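Local coordinates for single-stranded DNA-binding protein (Enterobacter phage Enc34, PDB 5ODK), which probably binds single-stranded DNA through an OB fold and is thought to serve phage DNA replication, at residues V12-V16 with T59-I63; R29-P33 with D175-E180; I51-K57 with G107-A113; S147-W152 with N163-V169. All blocks are in the same frame, centred on the assembly; numbering follows the deposited sequence.

Contact 1: V12-V16 with T59-I63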
loop_
_atom_site.group_PDB
_atom_site.type_symbol
_atom_site.label_atom_id
_atom_site.label_comp_id
_atom_site.label_asym_id
_atom_site.label_seq_id
_atom_site.Cartn_x
_atom_site.Cartn_y
_atom_site.Cartn_z
ATOM N N VAL A 12 -2.796 -7.124 -14.368
ATOM C CA VAL A 12 -4.112 -7.749 -14.102
ATOM C C VAL A 12 -5.140 -6.661 -13.820
ATOM O O VAL A 12 -4.752 -5.490 -13.698
ATOM C CB VAL A 12 -4.059 -8.742 -12.930
ATOM C CG1 VAL A 12 -3.081 -9.855 -13.233
ATOM C CG2 VAL A 12 -3.679 -8.039 -11.623
ATOM N N LYS A 13 -6.413 -7.009 -13.645
ATOM C CA LYS A 13 -7.423 -6.012 -13.268
ATOM C C LYS A 13 -6.921 -5.289 -12.014
ATOM O O LYS A 13 -6.570 -5.902 -11.013
ATOM C CB LYS A 13 -8.793 -6.641 -13.002
ATOM C CG LYS A 13 -9.848 -5.630 -12.585
ATOM C CD LYS A 13 -11.223 -6.235 -12.465
ATOM C CE LYS A 13 -12.240 -5.148 -12.167
ATOM N NZ LYS A 13 -13.615 -5.611 -12.459
ATOM N N ASN A 14 -6.863 -3.966 -12.086
ATOM C CA ASN A 14 -6.532 -3.167 -10.915
ATOM C C ASN A 14 -5.168 -3.438 -10.294
ATOM O O ASN A 14 -4.980 -3.144 -9.119
ATOM C CB ASN A 14 -7.632 -3.241 -9.851
ATOM C CG ASN A 14 -8.889 -2.510 -10.258
ATOM O OD1 ASN A 14 -8.818 -1.448 -10.896
ATOM N ND2 ASN A 14 -10.037 -3.036 -9.865
ATOM N N GLY A 15 -4.194 -3.899 -11.067
ATOM C CA GLY A 15 -2.880 -4.097 -10.524
ATOM C C GLY A 15 -1.802 -4.411 -11.507
ATOM O O GLY A 15 -2.063 -4.848 -12.625
ATOM N N VAL A 16 -0.561 -4.225 -11.067
ATOM C CA VAL A 16 0.613 -4.563 -11.878
ATOM C C VAL A 16 1.704 -5.129 -10.975
ATOM O O VAL A 16 1.961 -4.600 -9.889
ATOM C CB VAL A 16 1.195 -3.345 -12.627
ATOM C CG1 VAL A 16 2.310 -3.803 -13.571
ATOM C CG2 VAL A 16 0.136 -2.567 -13.377
ATOM N N THR A 59 -13.183 -6.676 -6.720
ATOM C CA THR A 59 -12.511 -6.181 -7.933
ATOM C C THR A 59 -10.981 -6.265 -7.888
ATOM O O THR A 59 -10.295 -5.779 -8.802
ATOM C CB THR A 59 -12.912 -4.725 -8.185
ATOM O OG1 THR A 59 -12.613 -3.981 -6.998
ATOM C CG2 THR A 59 -14.382 -4.645 -8.521
ATOM N N HIS A 60 -10.443 -6.915 -6.864
ATOM C CA HIS A 60 -8.994 -7.003 -6.694
ATOM C C HIS A 60 -8.509 -8.403 -6.370
ATOM O O HIS A 60 -7.420 -8.547 -5.825
ATOM C CB HIS A 60 -8.470 -6.021 -5.639
ATOM C CG HIS A 60 -8.666 -4.578 -6.004
ATOM N ND1 HIS A 60 -9.880 -3.938 -5.904
ATOM C CD2 HIS A 60 -7.782 -3.651 -6.427
ATOM C CE1 HIS A 60 -9.738 -2.661 -6.258
ATOM N NE2 HIS A 60 -8.472 -2.465 -6.588
ATOM N N GLY A 61 -9.260 -9.433 -6.782
ATOM C CA GLY A 61 -8.832 -10.790 -6.475
ATOM C C GLY A 61 -7.484 -11.184 -7.061
ATOM O O GLY A 61 -6.656 -11.778 -6.382
ATOM N N ALA A 62 -7.260 -10.884 -8.331
ATOM C CA ALA A 62 -6.006 -11.273 -8.982
ATOM C C ALA A 62 -4.806 -10.581 -8.385
ATOM O O ALA A 62 -3.777 -11.203 -8.149
ATOM C CB ALA A 62 -6.076 -11.022 -10.480
ATOM N N ILE A 63 -4.918 -9.280 -8.133
ATOM C CA ILE A 63 -3.779 -8.584 -7.559
ATOM C C ILE A 63 -3.548 -9.022 -6.112
ATOM O O ILE A 63 -2.405 -9.104 -5.682
ATOM C CB ILE A 63 -3.853 -7.036 -7.730
ATOM C CG1 ILE A 63 -2.491 -6.365 -7.412
ATOM C CG2 ILE A 63 -4.993 -6.454 -6.942
ATOM C CD1 ILE A 63 -1.375 -6.751 -8.346
HETATM O O HOH W 1 -7.161 -7.844 -9.287
#
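The side-chain amide of Asn14 lies over one face of the His60 imidazole, the two planes 20° apart, with ND2 displaced toward the rim of the ring. Asn14 CB sits 3.5 Å from His60 CD2, and a first torsion of -71° leaves CG beside the backbone N and carries the amide on across the ring. From there Asn14 ND2 donates to Thr59 O at 3.0 Å, the N-H running nearly straight at 164°; the acceptor lies close to the amide plane, whereas the donor stands above the carbonyl plane. Asn27 takes the other end of the amide at OD1, and the ring nitrogens of His60 bond to Ser26 O and Pro56 O, so both flat groups are fixed in rotation. The extended Lys13 chain passes Thr59, its CD 3.8 Å from Thr59 O. On the other flank Val12 CB meets Ala62 CB at 3.9 Å, and Val12 CG2 reaches the flank of Ile63. Ile63 CD1 rests 3.7 Å from Gly15 CA, packed directly on the glycine backbone. The type II turn from Val12 to Gly15, which joins strands 8-12 and 15-18, is thereby laid on the start of helix 61-76, with His60 at the N-cap position. One water accepts from Ile63 N at 2.9 Å and donates to Lys13 O. Lys13 belongs to a magnesium site seen in a crystal structure of this protein, with no magnesium bound to this chain. One amide bond and one water thus join turn to helix start, while the imidazole offers its face to the amide.

Contact 2: R29-P33 with D175-E180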
loop_
_atom_site.group_PDB
_atom_site.type_symbol
_atom_site.label_atom_id
_atom_site.label_comp_id
_atom_site.label_asym_id
_atom_site.label_seq_id
_atom_site.Cartn_x
_atom_site.Cartn_y
_atom_site.Cartn_z
ATOM N N ARG A 29 -9.229 2.670 -1.799
ATOM C CA ARG A 29 -9.594 3.839 -1.015
ATOM C C ARG A 29 -8.562 4.045 0.070
ATOM O O ARG A 29 -8.155 3.124 0.746
ATOM C CB ARG A 29 -11.007 3.674 -0.431
ATOM C CG ARG A 29 -11.714 4.949 -0.044
ATOM C CD ARG A 29 -13.190 4.697 0.222
ATOM N NE ARG A 29 -13.835 5.940 0.559
ATOM C CZ ARG A 29 -15.046 6.035 1.046
ATOM N NH1 ARG A 29 -15.785 4.952 1.253
ATOM N NH2 ARG A 29 -15.519 7.224 1.347
ATOM N N CYS A 30 -8.113 5.270 0.256
ATOM C CA CYS A 30 -7.119 5.459 1.269
ATOM C C CYS A 30 -7.684 5.886 2.607
ATOM O O CYS A 30 -8.785 6.432 2.721
ATOM C CB CYS A 30 -6.024 6.406 0.856
ATOM S SG CYS A 30 -6.399 8.105 1.052
ATOM N N SER A 31 -6.864 5.637 3.617
ATOM C CA SER A 31 -7.191 5.904 4.992
ATOM C C SER A 31 -5.885 6.322 5.705
ATOM O O SER A 31 -4.799 5.870 5.368
ATOM C CB SER A 31 -7.763 4.595 5.519
ATOM O OG SER A 31 -8.018 4.659 6.870
ATOM N N TYR A 32 -6.013 7.210 6.688
ATOM C CA TYR A 32 -4.882 7.616 7.519
ATOM C C TYR A 32 -3.645 8.016 6.709
ATOM O O TYR A 32 -2.530 7.609 7.013
ATOM C CB TYR A 32 -4.529 6.529 8.541
ATOM C CG TYR A 32 -5.671 6.104 9.403
ATOM C CD1 TYR A 32 -6.223 6.971 10.321
ATOM C CD2 TYR A 32 -6.186 4.816 9.320
ATOM C CE1 TYR A 32 -7.273 6.581 11.134
ATOM C CE2 TYR A 32 -7.236 4.421 10.122
ATOM C CZ TYR A 32 -7.783 5.313 11.019
ATOM O OH TYR A 32 -8.824 4.953 11.853
ATOM N N PRO A 33 -3.821 8.886 5.685
ATOM C CA PRO A 33 -2.634 9.305 4.948
ATOM C C PRO A 33 -1.692 10.183 5.773
ATOM O O PRO A 33 -2.156 11.117 6.459
ATOM C CB PRO A 33 -3.190 10.115 3.786
ATOM C CG PRO A 33 -4.493 10.650 4.317
ATOM C CD PRO A 33 -5.027 9.509 5.159
ATOM N N ASP A 175 -14.025 11.248 -3.019
ATOM C CA ASP A 175 -15.169 10.565 -2.393
ATOM C C ASP A 175 -15.353 11.161 -0.997
ATOM O O ASP A 175 -14.628 12.076 -0.602
ATOM C CB ASP A 175 -14.918 9.035 -2.383
ATOM C CG ASP A 175 -16.168 8.182 -2.194
ATOM O OD1 ASP A 175 -17.257 8.714 -1.919
ATOM O OD2 ASP A 175 -15.977 6.940 -2.302
ATOM N N GLU A 176 -16.355 10.700 -0.272
ATOM C CA GLU A 176 -16.646 11.214 1.058
ATOM C C GLU A 176 -15.444 11.040 1.989
ATOM O O GLU A 176 -14.911 9.937 2.079
ATOM C CB GLU A 176 -17.889 10.526 1.647
ATOM C CG GLU A 176 -18.341 11.049 3.013
ATOM C CD GLU A 176 -18.925 12.448 2.990
ATOM O OE1 GLU A 176 -19.402 12.900 1.923
ATOM O OE2 GLU A 176 -18.915 13.098 4.066
ATOM N N PRO A 177 -15.000 12.124 2.653
ATOM C CA PRO A 177 -13.899 11.957 3.613
ATOM C C PRO A 177 -14.270 11.102 4.814
ATOM O O PRO A 177 -15.377 11.191 5.328
ATOM C CB PRO A 177 -13.578 13.396 4.064
ATOM C CG PRO A 177 -14.166 14.250 3.018
ATOM C CD PRO A 177 -15.382 13.538 2.516
ATOM N N PHE A 178 -13.322 10.291 5.264
ATOM C CA PHE A 178 -13.525 9.561 6.510
ATOM C C PHE A 178 -13.424 10.505 7.723
ATOM O O PHE A 178 -13.971 10.188 8.764
ATOM C CB PHE A 178 -12.526 8.398 6.629
ATOM C CG PHE A 178 -12.693 7.299 5.596
ATOM C CD1 PHE A 178 -13.938 6.811 5.226
ATOM C CD2 PHE A 178 -11.557 6.668 5.074
ATOM C CE1 PHE A 178 -14.050 5.778 4.307
ATOM C CE2 PHE A 178 -11.666 5.618 4.195
ATOM C CZ PHE A 178 -12.920 5.193 3.776
ATOM N N GLY A 179 -12.722 11.634 7.612
ATOM C CA GLY A 179 -12.598 12.584 8.757
ATOM C C GLY A 179 -11.748 12.063 9.900
ATOM O O GLY A 179 -12.069 12.215 11.101
ATOM N N GLU A 180 -10.655 11.432 9.508
ATOM C CA GLU A 180 -9.647 10.932 10.414
ATOM C C GLU A 180 -8.761 12.133 10.805
ATOM O O GLU A 180 -8.182 12.145 11.880
ATOM C CB GLU A 180 -8.855 9.819 9.705
ATOM C CG GLU A 180 -9.738 8.639 9.205
ATOM C CD GLU A 180 -9.160 7.836 8.057
ATOM O OE1 GLU A 180 -8.433 8.391 7.236
ATOM O OE2 GLU A 180 -9.483 6.624 7.982
#
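The Arg29 guanidinium is filled on both faces: Phe178 CE1 stands over its centre on one side, 3.4 Å from Arg29 CZ, and Asp175 OD2 over the opposite one. At its edge, Arg29 NH2 donates to Glu176 O at 2.9 Å, meeting a lone pair in the carbonyl plane although the N-H is bent to 133°. This is the C-terminal tail of the construct laid along strand 28-34 of the OB fold. The Asp175 carboxylate stacks on the guanidinium with planes only 10° apart, a long salt bridge of charge alone, since no N-H points at the oxygen; Arg29 NE instead serves Gly142 O, and Asp175 OD2 takes Trp144 NE1. The phenyl ring is inclined to the guanidinium, and Phe178 CE2 comes 3.3 Å from Cys30 O. A second stack closes the tail, where the Glu180 carboxylate lies nearly parallel over one face of the Tyr32 ring, OE2 above its centre. Tyr32 OH reaches on to Lys102. In the conformer given, Ser31 OG donates to Glu180 OE2 at 2.7 Å. Tyr32 N donates almost straight, at 176°, to Glu180 OE1, 2.7 Å away and met from above the carboxylate plane.

Contact 3: I51-K57 with G107-A113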
loop_
_atom_site.group_PDB
_atom_site.type_symbol
_atom_site.label_atom_id
_atom_site.label_comp_id
_atom_site.label_asym_id
_atom_site.label_seq_id
_atom_site.Cartn_x
_atom_site.Cartn_y
_atom_site.Cartn_z
ATOM N N ILE A 51 0.385 5.143 4.785
ATOM C CA ILE A 51 -0.977 5.169 4.338
ATOM C C ILE A 51 -1.584 3.785 4.591
ATOM O O ILE A 51 -0.836 2.782 4.647
ATOM C CB ILE A 51 -1.056 5.541 2.820
ATOM C CG1 ILE A 51 -2.425 6.069 2.417
ATOM C CG2 ILE A 51 -0.622 4.349 1.967
ATOM C CD1 ILE A 51 -2.379 6.801 1.072
ATOM N N THR A 52 -2.906 3.751 4.729
ATOM C CA THR A 52 -3.660 2.521 4.692
ATOM C C THR A 52 -4.453 2.531 3.380
ATOM O O THR A 52 -5.026 3.551 2.985
ATOM C CB THR A 52 -4.565 2.403 5.927
ATOM O OG1 THR A 52 -3.735 2.249 7.080
ATOM C CG2 THR A 52 -5.499 1.192 5.791
ATOM N N LEU A 53 -4.492 1.381 2.722
ATOM C CA LEU A 53 -5.205 1.207 1.451
ATOM C C LEU A 53 -6.297 0.190 1.665
ATOM O O LEU A 53 -6.036 -0.916 2.166
ATOM C CB LEU A 53 -4.254 0.768 0.360
ATOM C CG LEU A 53 -3.026 1.652 0.157
ATOM C CD1 LEU A 53 -2.069 1.002 -0.815
ATOM C CD2 LEU A 53 -3.361 3.063 -0.327
ATOM N N LEU A 54 -7.533 0.555 1.329
ATOM C CA LEU A 54 -8.672 -0.311 1.439
ATOM C C LEU A 54 -8.986 -0.809 0.049
ATOM O O LEU A 54 -9.404 -0.044 -0.838
ATOM C CB LEU A 54 -9.827 0.467 2.029
ATOM C CG LEU A 54 -9.558 1.082 3.385
ATOM C CD1 LEU A 54 -10.745 1.907 3.815
ATOM C CD2 LEU A 54 -9.206 0.042 4.447
ATOM N N MET A 55 -8.741 -2.102 -0.179
ATOM C CA MET A 55 -8.784 -2.653 -1.516
ATOM C C MET A 55 -10.032 -3.539 -1.653
ATOM O O MET A 55 -10.106 -4.604 -1.038
ATOM C CB MET A 55 -7.489 -3.428 -1.758
ATOM C CG MET A 55 -7.378 -3.996 -3.127
ATOM S SD MET A 55 -5.698 -4.546 -3.477
ATOM C CE MET A 55 -5.652 -6.085 -2.593
ATOM N N PRO A 56 -11.045 -3.119 -2.453
ATOM C CA PRO A 56 -12.276 -3.932 -2.573
ATOM C C PRO A 56 -12.002 -5.348 -3.055
ATOM O O PRO A 56 -11.392 -5.572 -4.103
ATOM C CB PRO A 56 -13.115 -3.143 -3.555
ATOM C CG PRO A 56 -12.700 -1.716 -3.327
ATOM C CD PRO A 56 -11.211 -1.793 -3.079
ATOM N N LYS A 57 -12.449 -6.309 -2.263
ATOM C CA LYS A 57 -12.171 -7.717 -2.579
ATOM C C LYS A 57 -12.727 -8.141 -3.928
ATOM O O LYS A 57 -12.071 -8.886 -4.657
ATOM C CB LYS A 57 -12.756 -8.625 -1.506
ATOM C CG LYS A 57 -12.115 -8.497 -0.135
ATOM C CD LYS A 57 -12.741 -9.456 0.850
ATOM C CE LYS A 57 -12.046 -9.494 2.202
ATOM N NZ LYS A 57 -12.783 -10.392 3.123
ATOM N N GLY A 107 -15.779 -5.717 3.246
ATOM C CA GLY A 107 -15.497 -6.130 1.882
ATOM C C GLY A 107 -14.166 -5.659 1.346
ATOM O O GLY A 107 -13.970 -5.629 0.141
ATOM N N MET A 108 -13.226 -5.358 2.245
ATOM C CA MET A 108 -11.912 -4.853 1.858
ATOM C C MET A 108 -10.769 -5.725 2.338
ATOM O O MET A 108 -10.857 -6.290 3.430
ATOM C CB MET A 108 -11.656 -3.456 2.469
ATOM C CG MET A 108 -12.670 -2.397 2.153
ATOM S SD MET A 108 -12.551 -1.871 0.434
ATOM C CE MET A 108 -13.361 -0.289 0.457
ATOM N N TRP A 109 -9.700 -5.791 1.542
ATOM C CA TRP A 109 -8.373 -6.098 2.048
ATOM C C TRP A 109 -7.793 -4.788 2.566
ATOM O O TRP A 109 -7.979 -3.742 1.937
ATOM C CB TRP A 109 -7.450 -6.676 0.969
ATOM C CG TRP A 109 -7.992 -7.938 0.340
ATOM C CD1 TRP A 109 -8.459 -8.093 -0.963
ATOM C CD2 TRP A 109 -8.181 -9.159 0.973
ATOM N NE1 TRP A 109 -8.890 -9.348 -1.157
ATOM C CE2 TRP A 109 -8.739 -10.043 0.019
ATOM C CE3 TRP A 109 -7.906 -9.630 2.255
ATOM C CZ2 TRP A 109 -9.058 -11.366 0.317
ATOM C CZ3 TRP A 109 -8.229 -10.925 2.560
ATOM C CH2 TRP A 109 -8.793 -11.794 1.597
ATOM N N VAL A 110 -7.084 -4.841 3.699
ATOM C CA VAL A 110 -6.535 -3.630 4.337
ATOM C C VAL A 110 -5.042 -3.742 4.257
ATOM O O VAL A 110 -4.447 -4.623 4.878
ATOM C CB VAL A 110 -7.014 -3.496 5.800
ATOM C CG1 VAL A 110 -6.483 -2.220 6.439
ATOM C CG2 VAL A 110 -8.541 -3.551 5.846
ATOM N N ILE A 111 -4.414 -2.812 3.528
ATOM C CA ILE A 111 -2.980 -2.801 3.347
ATOM C C ILE A 111 -2.384 -1.622 4.101
ATOM O O ILE A 111 -2.847 -0.477 3.935
ATOM C CB ILE A 111 -2.624 -2.704 1.857
ATOM C CG1 ILE A 111 -2.975 -4.008 1.129
ATOM C CG2 ILE A 111 -1.180 -2.312 1.642
ATOM C CD1 ILE A 111 -2.986 -3.875 -0.375
ATOM N N SER A 112 -1.329 -1.872 4.878
ATOM C CA SER A 112 -0.580 -0.811 5.530
ATOM C C SER A 112 0.784 -0.720 4.909
ATOM O O SER A 112 1.485 -1.717 4.776
ATOM C CB SER A 112 -0.428 -1.168 6.998
ATOM O OG SER A 112 -1.698 -1.394 7.552
ATOM N N ALA A 113 1.171 0.485 4.492
ATOM C CA ALA A 113 2.475 0.694 3.853
ATOM C C ALA A 113 3.105 1.924 4.474
ATOM O O ALA A 113 2.413 2.905 4.790
ATOM C CB ALA A 113 2.319 0.818 2.347
HETATM O O HOH W 2 -10.075 -10.437 -3.470
#
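Leu53 and Ile111 meet flank to flank, CB to CB at 4.1 Å, on the face they share with Met55 and Trp109. The Met55 chain runs out extended and then bends at its last torsion (78°), which swings CE to 3.8 Å from Trp109 CD1 and also toward Ile111 CD1. Ile63 and Ile67 of helix 61-76 pack on this face. On the reverse side Leu54 and Val110 lie side by side, CD2 to CG2 at 3.9 Å, while Met108 folds at its second torsion (-72°) so that SD rests 3.8 Å from Pro56 CD and also touches Leu54 CB. Thr52 CG2 reaches Val110 CG1 at the other end. These rows belong to an antiparallel ladder of the OB-fold sheet, strand 49-56 against 108-115, in which Ile51, Leu53 and Met55 form hydrogen-bonded pairs with Ala113, Ile111 and Trp109. Next along, Lys57 N donates to Gly107 O at 2.9 Å. The extended Lys57 chain then crosses one face of the indole: CG makes a CH-pi contact with the five-membered ring, CE stands over the ring system, and NZ sits 4.7 Å from the centroid of the six-membered ring, 16° off its normal, a cation-pi pair. That ammonium is also salt-bridged to Asp94 and Asp96. In the plane of the indole, one water accepts a hydrogen bond from Trp109 NE1 at 2.8 Å and donates one to Lys57 O.

Contact 4: S147-W152 with N163-V169; sequences SVIRPW and NANLLSV. With PO4 (phosphate ion), chain D.
A long beta hairpin of the OB fold, strand 144-156 with 159-173, is held here in antiparallel register and interrupted by a classic beta bulge, where Leu167 and Ser168 both face Val148. Val148 O accepts from two donors, Leu167 N at 2.9 Å and Ser168 N at 3.2 Å, the latter in the carbonyl plane on a lone pair. Ser168 O is likewise shared: Val148 N reaches it from above the carbonyl plane, and Ser147 OG donates to it at 2.9 Å. The Ser147 hydroxyl, buried on the face with Ile149 and Leu166, is thereby satisfied across the strands. Toward the hairpin turn the Trp152 indole, its first torsion of 62° setting CG between backbone N and carbonyl carbon, lies back over the neighbouring strand. Asn163 covers one of its faces: CB makes a CH-pi contact 3.7 Å from the centroid of the five-membered ring, and ND2, turned to Gln154, stands over the rim of the six-membered ring, the amide inclined 63° to the indole. Asn165 comes in at CD1, its amide only 15° from the ring plane. Trp152 NE1 donates to a water that in turn donates to Ala164 O. Beside them Arg150 NH2 donates to phosphate O1 at 2.8 Å, in the guanidinium plane, and a second water accepts from Arg150 NE and, at 3.0 Å, from Asn165 ND2. The phosphate probably came from the crystallisation liquor; still, an arginine holding an anion beside a partly exposed tryptophan is consistent with a surface that could receive single-stranded DNA.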
loop_
_atom_site.group_PDB
_atom_site.type_symbol
_atom_site.label_atom_id
_atom_site.label_comp_id
_atom_site.label_asym_id
_atom_site.label_seq_id
_atom_site.Cartn_x
_atom_site.Cartn_y
_atom_site.Cartn_z
ATOM N N SER A 147 -1.453 3.024 -5.865
ATOM C CA SER A 147 -0.210 3.112 -5.104
ATOM C C SER A 147 0.752 2.024 -5.501
ATOM O O SER A 147 0.320 0.875 -5.751
ATOM C CB SER A 147 -0.530 3.034 -3.614
ATOM O OG SER A 147 0.607 3.053 -2.776
ATOM N N VAL A 148 2.031 2.338 -5.525
ATOM C CA VAL A 148 3.096 1.357 -5.700
ATOM C C VAL A 148 3.762 1.096 -4.365
ATOM O O VAL A 148 4.190 2.033 -3.663
ATOM C CB VAL A 148 4.124 1.768 -6.775
ATOM C CG1 VAL A 148 5.200 0.707 -6.896
ATOM C CG2 VAL A 148 3.449 1.986 -8.106
ATOM N N ILE A 149 3.821 -0.200 -4.044
ATOM C CA ILE A 149 4.398 -0.693 -2.815
ATOM C C ILE A 149 5.405 -1.798 -3.128
ATOM O O ILE A 149 5.453 -2.302 -4.264
ATOM C CB ILE A 149 3.300 -1.221 -1.842
ATOM C CG1 ILE A 149 2.555 -2.431 -2.438
ATOM C CG2 ILE A 149 2.319 -0.111 -1.488
ATOM C CD1 ILE A 149 1.624 -3.111 -1.469
ATOM N N ARG A 150 6.203 -2.177 -2.149
ATOM C CA ARG A 150 7.023 -3.381 -2.320
ATOM C C ARG A 150 7.250 -4.003 -0.957
ATOM O O ARG A 150 7.601 -3.307 -0.014
ATOM C CB ARG A 150 8.359 -3.100 -2.989
ATOM C CG ARG A 150 8.973 -4.411 -3.481
ATOM C CD ARG A 150 10.149 -4.213 -4.400
ATOM N NE ARG A 150 11.320 -3.721 -3.678
ATOM C CZ ARG A 150 12.530 -3.594 -4.229
ATOM N NH1 ARG A 150 12.721 -3.822 -5.542
ATOM N NH2 ARG A 150 13.544 -3.217 -3.480
ATOM N N PRO A 151 7.070 -5.329 -0.849
ATOM C CA PRO A 151 7.280 -5.964 0.463
ATOM C C PRO A 151 8.749 -5.943 0.906
ATOM O O PRO A 151 9.681 -5.835 0.091
ATOM C CB PRO A 151 6.889 -7.414 0.188
ATOM C CG PRO A 151 5.990 -7.372 -0.993
ATOM C CD PRO A 151 6.626 -6.315 -1.862
ATOM N N TRP A 152 8.940 -6.063 2.211
ATOM C CA TRP A 152 10.249 -6.305 2.819
ATOM C C TRP A 152 10.034 -7.081 4.114
ATOM O O TRP A 152 8.967 -7.038 4.704
ATOM C CB TRP A 152 11.038 -5.012 3.048
ATOM C CG TRP A 152 10.457 -4.008 3.953
ATOM C CD1 TRP A 152 9.499 -3.073 3.639
ATOM C CD2 TRP A 152 10.844 -3.757 5.298
ATOM N NE1 TRP A 152 9.240 -2.280 4.713
ATOM C CE2 TRP A 152 10.077 -2.638 5.744
ATOM C CE3 TRP A 152 11.793 -4.319 6.163
ATOM C CZ2 TRP A 152 10.215 -2.102 7.025
ATOM C CZ3 TRP A 152 11.944 -3.753 7.448
ATOM C CH2 TRP A 152 11.143 -2.661 7.864
ATOM N N ASN A 163 6.453 -6.452 5.866
ATOM C CA ASN A 163 5.995 -5.078 5.775
ATOM C C ASN A 163 5.927 -4.678 4.316
ATOM O O ASN A 163 6.411 -5.389 3.427
ATOM C CB ASN A 163 6.991 -4.179 6.512
ATOM C CG ASN A 163 7.080 -4.458 7.967
ATOM O OD1 ASN A 163 6.079 -4.750 8.606
ATOM N ND2 ASN A 163 8.313 -4.459 8.482
ATOM N N ALA A 164 5.368 -3.489 4.051
ATOM C CA ALA A 164 5.311 -2.940 2.698
ATOM C C ALA A 164 5.908 -1.518 2.685
ATOM O O ALA A 164 5.464 -0.649 3.452
ATOM C CB ALA A 164 3.895 -2.897 2.179
ATOM N N ASN A 165 6.894 -1.320 1.837
ATOM C CA ASN A 165 7.386 0.022 1.531
ATOM C C ASN A 165 6.350 0.739 0.687
ATOM O O ASN A 165 5.802 0.189 -0.253
ATOM C CB ASN A 165 8.699 -0.027 0.751
ATOM C CG ASN A 165 9.900 -0.276 1.621
ATOM O OD1 ASN A 165 9.998 0.330 2.683
ATOM N ND2 ASN A 165 10.795 -1.168 1.179
ATOM N N LEU A 166 6.139 2.009 1.026
ATOM C CA LEU A 166 5.257 2.915 0.296
ATOM C C LEU A 166 6.088 3.748 -0.639
ATOM O O LEU A 166 6.871 4.576 -0.177
ATOM C CB LEU A 166 4.507 3.801 1.272
ATOM C CG LEU A 166 3.538 4.800 0.659
ATOM C CD1 LEU A 166 2.475 4.108 -0.147
ATOM C CD2 LEU A 166 2.923 5.664 1.740
ATOM N N LEU A 167 5.923 3.565 -1.955
ATOM C CA LEU A 167 6.824 4.192 -2.933
ATOM C C LEU A 167 6.157 5.256 -3.788
ATOM O O LEU A 167 6.837 6.224 -4.177
ATOM C CB LEU A 167 7.505 3.132 -3.775
ATOM C CG LEU A 167 8.325 2.243 -2.843
ATOM C CD1 LEU A 167 8.469 0.841 -3.302
ATOM C CD2 LEU A 167 9.585 2.842 -2.364
ATOM N N SER A 168 4.863 5.153 -4.033
ATOM C CA SER A 168 4.134 6.202 -4.744
ATOM C C SER A 168 2.674 6.148 -4.395
ATOM O O SER A 168 2.134 5.065 -4.108
ATOM C CB SER A 168 4.365 6.079 -6.220
ATOM O OG SER A 168 3.715 5.003 -6.790
ATOM N N VAL A 169 1.998 7.298 -4.449
ATOM C CA VAL A 169 0.559 7.408 -4.316
ATOM C C VAL A 169 0.076 8.373 -5.383
ATOM O O VAL A 169 0.604 9.484 -5.467
ATOM C CB VAL A 169 0.127 7.900 -2.946
ATOM C CG1 VAL A 169 -1.384 7.960 -2.837
ATOM C CG2 VAL A 169 0.698 6.996 -1.856
HETATM P P PO4 D . 14.396 -4.007 0.278
HETATM O O1 PO4 D . 13.599 -3.207 -0.632
HETATM O O2 PO4 D . 15.685 -4.277 -0.506
HETATM O O3 PO4 D . 14.689 -3.342 1.636
HETATM O O4 PO4 D . 13.752 -5.379 0.553
HETATM O O HOH W 3 10.976 -3.392 -0.794
HETATM O O HOH W 4 7.850 0.106 5.438
#

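In the fold
Contacts 3 and 4 are antiparallel ladders near the centre of the chain, and they touch through Ala113 with Ala164, Ile51 with Leu166 and Leu53 with Ser147; contacts 1 and 2 lie farther out, about 13 and 14 Å from that centre to their own centres. Contact 1 leans on contact 3: His60 and Ile63 pack against Met55, and helix 61-76 follows strand 49-56 in the chain. Contact 2 shares the sheet directly, strand 28-34 pairing with 49-56. Backbone bonds and apolar rows dominate the two ladders, with a cation over an indole in contact 3 and a phosphate in contact 4, whereas side-chain amide, carboxylate and guanidinium groups carry much of the outer pair.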